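Local coordinates for penicillin-binding protein PbpB (Mycobacterium tuberculosis, PDB 6KGU), which builds cross-linked peptidoglycan from lipid intermediates during cell-wall synthesis and is acylated by beta-lactam antibiotics such as aztreonam, at residues V225-V233 with N402-K413; S269-S277 with T394-N402. All blocks are in the same frame, centred on the assembly; numbering follows the deposited sequence.

Contact 1 of 2, residues V225-V233 with N402-K413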
loop_
_atom_site.group_PDB
_atom_site.type_symbol
_atom_site.label_atom_id
_atom_site.label_comp_id
_atom_site.label_asym_id
_atom_site.label_seq_id
_atom_site.Cartn_x
_atom_site.Cartn_y
_atom_site.Cartn_z
ATOM N N VAL A 225 -0.300 -6.037 -0.556
ATOM C CA VAL A 225 0.113 -6.653 -1.808
ATOM C C VAL A 225 -1.074 -6.602 -2.761
ATOM O O VAL A 225 -2.137 -7.156 -2.465
ATOM C CB VAL A 225 0.587 -8.102 -1.619
ATOM C CG1 VAL A 225 0.975 -8.694 -2.989
ATOM C CG2 VAL A 225 1.778 -8.173 -0.622
ATOM N N LEU A 226 -0.882 -5.965 -3.910
ATOM C CA LEU A 226 -1.904 -5.916 -4.940
ATOM C C LEU A 226 -1.502 -6.751 -6.144
ATOM O O LEU A 226 -0.325 -6.826 -6.505
ATOM C CB LEU A 226 -2.158 -4.478 -5.405
ATOM C CG LEU A 226 -2.623 -3.431 -4.390
ATOM C CD1 LEU A 226 -2.853 -2.088 -5.107
ATOM C CD2 LEU A 226 -3.885 -3.889 -3.676
ATOM N N ASP A 227 -2.497 -7.364 -6.778
ATOM C CA ASP A 227 -2.284 -7.891 -8.114
ATOM C C ASP A 227 -2.023 -6.735 -9.071
ATOM O O ASP A 227 -2.809 -5.785 -9.136
ATOM C CB ASP A 227 -3.491 -8.705 -8.591
ATOM C CG ASP A 227 -3.326 -9.163 -10.026
ATOM O OD1 ASP A 227 -2.659 -10.178 -10.244
ATOM O OD2 ASP A 227 -3.809 -8.467 -10.943
ATOM N N ALA A 228 -0.916 -6.825 -9.815
ATOM C CA ALA A 228 -0.475 -5.703 -10.638
ATOM C C ALA A 228 -1.516 -5.311 -11.675
ATOM O O ALA A 228 -1.774 -4.121 -11.879
ATOM C CB ALA A 228 0.847 -6.042 -11.327
ATOM N N LYS A 229 -2.123 -6.292 -12.348
ATOM C CA LYS A 229 -2.995 -5.973 -13.479
ATOM C C LYS A 229 -4.395 -5.558 -13.035
ATOM O O LYS A 229 -4.963 -4.606 -13.584
ATOM C CB LYS A 229 -3.081 -7.173 -14.424
ATOM C CG LYS A 229 -1.871 -7.354 -15.371
ATOM C CD LYS A 229 -1.940 -8.719 -16.094
ATOM C CE LYS A 229 -0.936 -8.846 -17.250
ATOM N NZ LYS A 229 -1.312 -7.959 -18.398
ATOM N N THR A 230 -4.967 -6.257 -12.051
ATOM C CA THR A 230 -6.343 -6.032 -11.611
ATOM C C THR A 230 -6.463 -5.139 -10.385
ATOM O O THR A 230 -7.575 -4.672 -10.092
ATOM C CB THR A 230 -7.022 -7.364 -11.265
ATOM O OG1 THR A 230 -6.404 -7.919 -10.091
ATOM C CG2 THR A 230 -6.891 -8.355 -12.411
ATOM N N GLY A 231 -5.373 -4.924 -9.638
ATOM C CA GLY A 231 -5.470 -4.180 -8.392
ATOM C C GLY A 231 -6.231 -4.881 -7.293
ATOM O O GLY A 231 -6.549 -4.258 -6.276
ATOM N N GLU A 232 -6.516 -6.169 -7.444
ATOM C CA GLU A 232 -7.156 -6.889 -6.361
ATOM C C GLU A 232 -6.202 -6.975 -5.178
ATOM O O GLU A 232 -4.981 -7.045 -5.343
ATOM C CB GLU A 232 -7.593 -8.284 -6.817
ATOM C CG GLU A 232 -8.748 -8.272 -7.818
ATOM C CD GLU A 232 -9.284 -9.661 -8.143
ATOM O OE1 GLU A 232 -8.517 -10.652 -8.072
ATOM O OE2 GLU A 232 -10.487 -9.759 -8.474
ATOM N N VAL A 233 -6.774 -6.934 -3.978
ATOM C CA VAL A 233 -5.999 -6.995 -2.741
ATOM C C VAL A 233 -5.698 -8.455 -2.419
ATOM O O VAL A 233 -6.591 -9.207 -2.013
ATOM C CB VAL A 233 -6.745 -6.327 -1.585
ATOM C CG1 VAL A 233 -5.959 -6.515 -0.286
ATOM C CG2 VAL A 233 -6.985 -4.830 -1.904
ATOM N N ASN A 402 0.586 -1.474 -14.146
ATOM C CA ASN A 402 -0.393 -1.900 -15.146
ATOM C C ASN A 402 -0.335 -1.024 -16.393
ATOM O O ASN A 402 -1.371 -0.630 -16.945
ATOM C CB ASN A 402 -1.789 -1.902 -14.523
ATOM C CG ASN A 402 -2.832 -2.552 -15.411
ATOM O OD1 ASN A 402 -2.588 -3.593 -16.039
ATOM N ND2 ASN A 402 -4.010 -1.934 -15.471
ATOM N N ASP A 403 0.887 -0.677 -16.826
ATOM C CA ASP A 403 1.109 0.007 -18.097
ATOM C C ASP A 403 0.360 1.330 -18.151
ATOM O O ASP A 403 -0.138 1.736 -19.202
ATOM C CB ASP A 403 0.731 -0.888 -19.287
ATOM C CG ASP A 403 1.900 -1.781 -19.729
ATOM O OD1 ASP A 403 3.027 -1.564 -19.228
ATOM O OD2 ASP A 403 1.698 -2.683 -20.567
ATOM N N GLY A 404 0.281 2.005 -17.003
ATOM C CA GLY A 404 -0.277 3.340 -16.922
ATOM C C GLY A 404 -1.746 3.405 -16.563
ATOM O O GLY A 404 -2.279 4.509 -16.419
ATOM N N VAL A 405 -2.423 2.271 -16.415
ATOM C CA VAL A 405 -3.859 2.261 -16.161
ATOM C C VAL A 405 -4.093 1.888 -14.701
ATOM O O VAL A 405 -3.876 0.740 -14.295
ATOM C CB VAL A 405 -4.604 1.310 -17.104
ATOM C CG1 VAL A 405 -6.061 1.268 -16.726
ATOM C CG2 VAL A 405 -4.423 1.767 -18.552
ATOM N N ARG A 406 -4.558 2.856 -13.920
ATOM C CA ARG A 406 -4.862 2.611 -12.520
ATOM C C ARG A 406 -6.188 1.882 -12.409
ATOM O O ARG A 406 -7.180 2.285 -13.027
ATOM C CB ARG A 406 -4.919 3.926 -11.754
ATOM C CG ARG A 406 -5.017 3.757 -10.232
ATOM C CD ARG A 406 -4.707 5.067 -9.541
ATOM N NE ARG A 406 -5.683 6.124 -9.808
ATOM C CZ ARG A 406 -6.869 6.234 -9.208
ATOM N NH1 ARG A 406 -7.259 5.342 -8.306
ATOM N NH2 ARG A 406 -7.669 7.249 -9.504
ATOM N N VAL A 407 -6.201 0.801 -11.639
ATOM C CA VAL A 407 -7.426 0.060 -11.368
ATOM C C VAL A 407 -7.657 0.131 -9.860
ATOM O O VAL A 407 -6.904 -0.482 -9.087
ATOM C CB VAL A 407 -7.340 -1.392 -11.873
ATOM C CG1 VAL A 407 -8.669 -2.141 -11.624
ATOM C CG2 VAL A 407 -6.982 -1.431 -13.374
ATOM N N PRO A 408 -8.668 0.865 -9.403
ATOM C CA PRO A 408 -8.906 1.007 -7.961
ATOM C C PRO A 408 -8.974 -0.351 -7.282
ATOM O O PRO A 408 -9.636 -1.276 -7.776
ATOM C CB PRO A 408 -10.254 1.734 -7.904
ATOM C CG PRO A 408 -10.284 2.533 -9.194
ATOM C CD PRO A 408 -9.666 1.591 -10.204
ATOM N N PRO A 409 -8.259 -0.527 -6.175
ATOM C CA PRO A 409 -8.190 -1.847 -5.543
ATOM C C PRO A 409 -9.531 -2.269 -4.975
ATOM O O PRO A 409 -10.330 -1.443 -4.534
ATOM C CB PRO A 409 -7.150 -1.655 -4.427
ATOM C CG PRO A 409 -7.132 -0.196 -4.176
ATOM C CD PRO A 409 -7.439 0.472 -5.475
ATOM N N ARG A 410 -9.758 -3.583 -4.970
ATOM C CA ARG A 410 -10.975 -4.173 -4.439
ATOM C C ARG A 410 -10.593 -5.400 -3.631
ATOM O O ARG A 410 -9.650 -6.119 -3.985
ATOM C CB ARG A 410 -11.956 -4.588 -5.575
ATOM C CG ARG A 410 -12.509 -3.430 -6.407
ATOM C CD ARG A 410 -13.465 -2.619 -5.564
ATOM N NE ARG A 410 -14.118 -1.525 -6.281
ATOM C CZ ARG A 410 -13.706 -0.263 -6.288
ATOM N NH1 ARG A 410 -12.603 0.093 -5.623
ATOM N NH2 ARG A 410 -14.403 0.663 -6.954
ATOM N N ILE A 411 -11.344 -5.654 -2.565
ATOM C CA ILE A 411 -11.086 -6.807 -1.718
ATOM C C ILE A 411 -12.233 -7.809 -1.728
ATOM O O ILE A 411 -12.032 -8.955 -1.286
ATOM C CB ILE A 411 -10.753 -6.382 -0.270
ATOM C CG1 ILE A 411 -10.062 -7.544 0.485
ATOM C CG2 ILE A 411 -12.010 -5.951 0.465
ATOM C CD1 ILE A 411 -9.152 -7.091 1.618
ATOM N N ILE A 412 -13.411 -7.424 -2.207
ATOM C CA ILE A 412 -14.527 -8.345 -2.391
ATOM C C ILE A 412 -14.445 -8.868 -3.818
ATOM O O ILE A 412 -14.579 -8.096 -4.770
ATOM C CB ILE A 412 -15.882 -7.671 -2.150
ATOM C CG1 ILE A 412 -15.863 -6.801 -0.894
ATOM C CG2 ILE A 412 -16.964 -8.745 -2.060
ATOM C CD1 ILE A 412 -15.618 -7.570 0.362
ATOM N N LYS A 413 -14.226 -10.178 -3.970
ATOM C CA LYS A 413 -14.184 -10.750 -5.316
ATOM C C LYS A 413 -15.574 -11.138 -5.814
ATOM O O LYS A 413 -15.895 -10.932 -6.991
ATOM C CB LYS A 413 -13.259 -11.971 -5.354
ATOM C CG LYS A 413 -12.913 -12.402 -6.783
ATOM C CD LYS A 413 -11.618 -13.184 -6.849
ATOM C CE LYS A 413 -11.271 -13.578 -8.290
ATOM N NZ LYS A 413 -11.225 -12.412 -9.211
HETATM O O HOH W 1 -9.296 -3.893 -8.168
#
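Pro-409 meets Leu-226 and Val-233 at the apolar centre of this contact. Its CB lies 4.0 Å from CD2 of Leu-226, and CG2 of Val-233 reaches the same CB. Val-233 spreads its two methyls over different partners. With CG1 anti to the backbone N (chi1 175°), that methyl turns to CD1 of Ile-411, 3.8 Å away. Leu-391 and Thr-394 of helix 390-401 pack against Pro-409 and Leu-226, so the cluster sits between sheet and helix.

Outward from it the backbones take over. Val-233 N donates to Arg-410 O at 3.0 Å, and Thr-196 OG1 also bonds to that oxygen. Gly-231 O receives a CA-H...O contact from Pro-409 CA at 3.0 Å. Gly-231 has positive phi (68°), and its CA lies near Val-407 O. A water donates to both Thr-230 O and Pro-408 O and so bridges the two segments.

The turn after strand 220-227 is held from within. Asp-227 OD2 accepts from Thr-230 N, nearly along its own C-O direction, and from Thr-230 OG1, above the carboxylate plane. This is an Asx motif, followed by an ST turn, in which Glu-232 N donates to Thr-230 OG1.

At one edge, CB of Asn-402 lies against Ala-228 O, while its ND2 donates to Val-405 O at 2.9 Å. At the other edge, Lys-413 NZ meets the syn lone pair of Glu-232 OE2 at 2.9 Å in a salt bridge. The two side chains cross at about a right angle. Arg-24 pairs with Glu-232 OE1, so this carboxylate lies between two cations and would probably stay ionised. The chemistry implies a turn joined to 402-413 by one backbone hydrogen bond, CA-H...O contacts, a water and an apolar patch, and closed at one end by the Glu-232 to Lys-413 salt bridge.

Contact 2 of 2, residues S269-S277 with T394-N402. With AZR (2-({[(1Z)-1-(2-amino-1,3-thiazol-4-yl)-2-oxo-2-{[(2S,3S)-1-oxo-3-(sulfoamino)butan-2-yl]amino}ethylidene]amino}oxy)-2-methylpropanoic acid), chain B.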
loop_
_atom_site.group_PDB
_atom_site.type_symbol
_atom_site.label_atom_id
_atom_site.label_comp_id
_atom_site.label_asym_id
_atom_site.label_seq_id
_atom_site.Cartn_x
_atom_site.Cartn_y
_atom_site.Cartn_z
ATOM N N SER A 269 9.216 10.652 0.201
ATOM C CA SER A 269 9.780 10.415 -1.132
ATOM C C SER A 269 9.071 9.335 -1.951
ATOM O O SER A 269 9.314 9.253 -3.170
ATOM C CB SER A 269 11.261 10.046 -1.022
ATOM O OG SER A 269 12.027 11.186 -0.647
ATOM N N VAL A 270 8.230 8.483 -1.346
ATOM C CA VAL A 270 7.506 7.545 -2.200
ATOM C C VAL A 270 6.578 8.297 -3.129
ATOM O O VAL A 270 6.222 7.786 -4.195
ATOM C CB VAL A 270 6.711 6.474 -1.422
ATOM C CG1 VAL A 270 7.656 5.446 -0.846
ATOM C CG2 VAL A 270 5.794 7.110 -0.348
ATOM N N ASN A 271 6.208 9.526 -2.771
ATOM C CA ASN A 271 5.384 10.331 -3.657
ATOM C C ASN A 271 6.106 10.753 -4.932
ATOM O O ASN A 271 5.450 11.266 -5.845
ATOM C CB ASN A 271 4.870 11.579 -2.923
ATOM C CG ASN A 271 3.591 12.097 -3.535
ATOM O OD1 ASN A 271 2.665 11.325 -3.762
ATOM N ND2 ASN A 271 3.544 13.388 -3.853
ATOM N N LYS A 272 7.428 10.568 -5.016
ATOM C CA LYS A 272 8.157 11.054 -6.176
ATOM C C LYS A 272 7.756 10.331 -7.452
ATOM O O LYS A 272 8.032 10.829 -8.547
ATOM C CB LYS A 272 9.668 10.944 -5.941
ATOM C CG LYS A 272 10.178 11.953 -4.881
ATOM C CD LYS A 272 11.693 11.901 -4.716
ATOM C CE LYS A 272 12.173 12.782 -3.563
ATOM N NZ LYS A 272 13.668 12.692 -3.382
ATOM N N ILE A 273 7.076 9.188 -7.338
ATOM C CA ILE A 273 6.513 8.544 -8.522
ATOM C C ILE A 273 5.660 9.519 -9.334
ATOM O O ILE A 273 5.629 9.447 -10.570
ATOM C CB ILE A 273 5.713 7.290 -8.113
ATOM C CG1 ILE A 273 5.324 6.487 -9.354
ATOM C CG2 ILE A 273 4.465 7.674 -7.280
ATOM C CD1 ILE A 273 4.564 5.216 -9.036
ATOM N N VAL A 274 4.991 10.471 -8.672
ATOM C CA VAL A 274 4.133 11.394 -9.413
ATOM C C VAL A 274 4.971 12.329 -10.278
ATOM O O VAL A 274 4.698 12.489 -11.475
ATOM C CB VAL A 274 3.205 12.170 -8.463
ATOM C CG1 VAL A 274 2.325 13.113 -9.246
ATOM C CG2 VAL A 274 2.320 11.177 -7.659
ATOM N N ALA A 275 5.998 12.961 -9.690
ATOM C CA ALA A 275 6.888 13.816 -10.475
ATOM C C ALA A 275 7.558 13.036 -11.597
ATOM O O ALA A 275 7.704 13.546 -12.719
ATOM C CB ALA A 275 7.948 14.460 -9.579
ATOM N N ALA A 276 8.017 11.813 -11.303
ATOM C CA ALA A 276 8.701 11.020 -12.320
ATOM C C ALA A 276 7.786 10.740 -13.497
ATOM O O ALA A 276 8.199 10.858 -14.656
ATOM C CB ALA A 276 9.197 9.700 -11.724
ATOM N N SER A 277 6.540 10.350 -13.205
ATOM C CA SER A 277 5.562 10.033 -14.237
ATOM C C SER A 277 5.185 11.273 -15.029
ATOM O O SER A 277 5.063 11.224 -16.256
ATOM C CB SER A 277 4.314 9.424 -13.586
ATOM O OG SER A 277 4.637 8.228 -12.894
ATOM N N THR A 394 0.115 2.270 -2.406
ATOM C CA THR A 394 0.284 1.066 -3.208
ATOM C C THR A 394 -0.500 1.151 -4.516
ATOM O O THR A 394 -0.047 0.657 -5.553
ATOM C CB THR A 394 -0.143 -0.150 -2.384
ATOM O OG1 THR A 394 0.527 -0.107 -1.118
ATOM C CG2 THR A 394 0.227 -1.432 -3.078
ATOM N N GLY A 395 -1.678 1.778 -4.488
ATOM C CA GLY A 395 -2.473 1.894 -5.701
ATOM C C GLY A 395 -1.812 2.769 -6.752
ATOM O O GLY A 395 -1.973 2.527 -7.955
ATOM N N MET A 396 -1.042 3.773 -6.317
ATOM C CA MET A 396 -0.268 4.597 -7.247
ATOM C C MET A 396 0.696 3.752 -8.053
ATOM O O MET A 396 0.824 3.922 -9.271
ATOM C CB MET A 396 0.521 5.667 -6.488
ATOM C CG MET A 396 -0.292 6.842 -6.017
ATOM S SD MET A 396 0.703 8.340 -5.992
ATOM C CE MET A 396 1.822 8.048 -4.622
ATOM N N TYR A 397 1.430 2.869 -7.373
ATOM C CA TYR A 397 2.418 2.051 -8.064
ATOM C C TYR A 397 1.739 0.980 -8.911
ATOM O O TYR A 397 2.302 0.534 -9.918
ATOM C CB TYR A 397 3.398 1.455 -7.040
ATOM C CG TYR A 397 4.388 2.502 -6.569
ATOM C CD1 TYR A 397 3.973 3.567 -5.773
ATOM C CD2 TYR A 397 5.732 2.454 -6.956
ATOM C CE1 TYR A 397 4.874 4.561 -5.352
ATOM C CE2 TYR A 397 6.632 3.440 -6.552
ATOM C CZ TYR A 397 6.192 4.491 -5.751
ATOM O OH TYR A 397 7.069 5.470 -5.331
ATOM N N GLN A 398 0.512 0.599 -8.544
ATOM C CA GLN A 398 -0.261 -0.315 -9.381
ATOM C C GLN A 398 -0.551 0.295 -10.746
ATOM O O GLN A 398 -0.543 -0.412 -11.767
ATOM C CB GLN A 398 -1.565 -0.700 -8.675
ATOM C CG GLN A 398 -2.397 -1.718 -9.444
ATOM C CD GLN A 398 -3.254 -1.076 -10.493
ATOM O OE1 GLN A 398 -3.603 0.106 -10.389
ATOM N NE2 GLN A 398 -3.580 -1.833 -11.529
ATOM N N ALA A 399 -0.823 1.607 -10.786
ATOM C CA ALA A 399 -1.082 2.273 -12.062
ATOM C C ALA A 399 0.107 2.121 -12.999
ATOM O O ALA A 399 -0.050 1.843 -14.197
ATOM C CB ALA A 399 -1.375 3.762 -11.835
ATOM N N ILE A 400 1.310 2.326 -12.461
ATOM C CA ILE A 400 2.527 2.229 -13.252
ATOM C C ILE A 400 2.821 0.775 -13.595
ATOM O O ILE A 400 3.296 0.461 -14.693
ATOM C CB ILE A 400 3.676 2.889 -12.463
ATOM C CG1 ILE A 400 3.465 4.409 -12.402
ATOM C CG2 ILE A 400 5.041 2.503 -13.039
ATOM C CD1 ILE A 400 3.445 5.073 -13.794
ATOM N N ALA A 401 2.549 -0.132 -12.656
ATOM C CA ALA A 401 2.707 -1.558 -12.930
ATOM C C ALA A 401 1.804 -2.005 -14.083
ATOM O O ALA A 401 2.205 -2.827 -14.914
ATOM C CB ALA A 401 2.381 -2.358 -11.670
ATOM N N ASN A 402 0.586 -1.474 -14.146
ATOM C CA ASN A 402 -0.393 -1.900 -15.146
ATOM C C ASN A 402 -0.335 -1.024 -16.393
ATOM O O ASN A 402 -1.371 -0.630 -16.945
ATOM C CB ASN A 402 -1.789 -1.902 -14.523
ATOM C CG ASN A 402 -2.832 -2.552 -15.411
ATOM O OD1 ASN A 402 -2.588 -3.593 -16.039
ATOM N ND2 ASN A 402 -4.010 -1.934 -15.471
HETATM C C7 AZR B . 15.886 11.631 1.823
HETATM S S8 AZR B . 8.359 15.033 3.729
HETATM O O9 AZR B . 11.565 10.458 1.513
HETATM O O10 AZR B . 13.321 14.778 2.194
HETATM O O11 AZR B . 14.268 13.843 5.047
HETATM N N12 AZR B . 14.532 10.019 0.519
HETATM N N13 AZR B . 12.916 12.585 2.663
HETATM N N14 AZR B . 12.916 14.211 5.315
HETATM N N15 AZR B . 10.151 14.657 5.558
HETATM N N16 AZR B . 7.980 15.005 6.394
HETATM S S17 AZR B . 14.851 8.478 0.780
HETATM C C18 AZR B . 14.521 10.998 1.621
HETATM C C19 AZR B . 13.398 12.026 1.403
HETATM C C20 AZR B . 12.205 11.218 0.831
HETATM C C21 AZR B . 12.856 13.904 2.924
HETATM C C22 AZR B . 12.231 14.233 4.235
HETATM C C23 AZR B . 15.060 13.749 6.211
HETATM C C24 AZR B . 10.784 14.556 4.325
HETATM C C25 AZR B . 9.987 14.733 3.239
HETATM C C26 AZR B . 8.867 14.897 5.396
HETATM C C27 AZR B . 14.562 12.528 6.964
HETATM C C28 AZR B . 16.525 13.608 5.840
HETATM C C29 AZR B . 14.849 15.020 7.030
HETATM O O30 AZR B . 14.400 16.047 6.568
HETATM O O31 AZR B . 15.244 14.899 8.259
HETATM O O32 AZR B . 16.232 8.353 1.069
HETATM O O33 AZR B . 14.658 7.764 -0.591
HETATM O O34 AZR B . 13.861 7.967 1.655
#
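The active-site helix of the transpeptidase domain packs here against helix 390-401. Ser-269, in the 3-10 turn that leads into the former, carries the aztreonam acyl group: OG is bonded to C20 of the ligand at 1.5 Å. Ser-269 N donates to the acyl oxygen O9 at 2.7 Å. Lys-272 follows one turn later and bonds to Ser-324 and Asn-326.

Ile-273 has the largest share of the contact. Its CD1 stands 3.4 Å from the centroid of the Tyr-397 ring, 2° off the ring normal, in a CH-pi contact. An extended chain (chi1 -170°) carries this methyl over the ring and on to CG1 of Ile-400. CG2 touches both CE1 of Tyr-397 and CE of Met-396.

Tyr-397 is also held at its hydroxyl. OH donates to Val-270 O at 2.7 Å, in the carbonyl plane and on a lone pair. The ring is thus held at one face by the methyl and at the hydroxyl by the hydrogen bond.

Met-396 bends at chi2 and chi3. This lays SD against Val-274 CG2 and brings CE to 3.5 Å from Asn-271 OD1, a buried oxygen with no polar partner in the model. Asn-271 ND2 bonds to Leu-380 O. Further along, CD1 of Ile-400 meets OG of Ser-277, whose hydroxyl bonds back to Ile-273 O.

The two helix segments run nearly parallel, at 28°, with axes 10.8 Å apart. Tyr-397 and Ile-400 also touch strand 493-502. A serine in the turn leading into a buried helix, with lysine three residues on, fits the SxxK motif of penicillin-binding proteins and serine beta-lactamases.

How the contacts relate
The centres of the two contacts lie about 13 Å apart, within the transpeptidase domain. Along the chain contact 2 is nested inside contact 1: 225-233 comes first, then 269-277, then 394-402 and 402-413, which share Asn-402. Helix 390-401 connects them. It packs on the active-site helix in contact 2. The chain then leaves the helix at Asn-402 and enters contact 1, where strand 405-406 follows. Gln-398 joins them directly, with probable hydrogen bonds from its NE2 to Ala-228 O and to its OE1 from Val-407 N. Helix 390-401 therefore touches both the active-site helix and the sheet that holds strands 220-227 and 233-238.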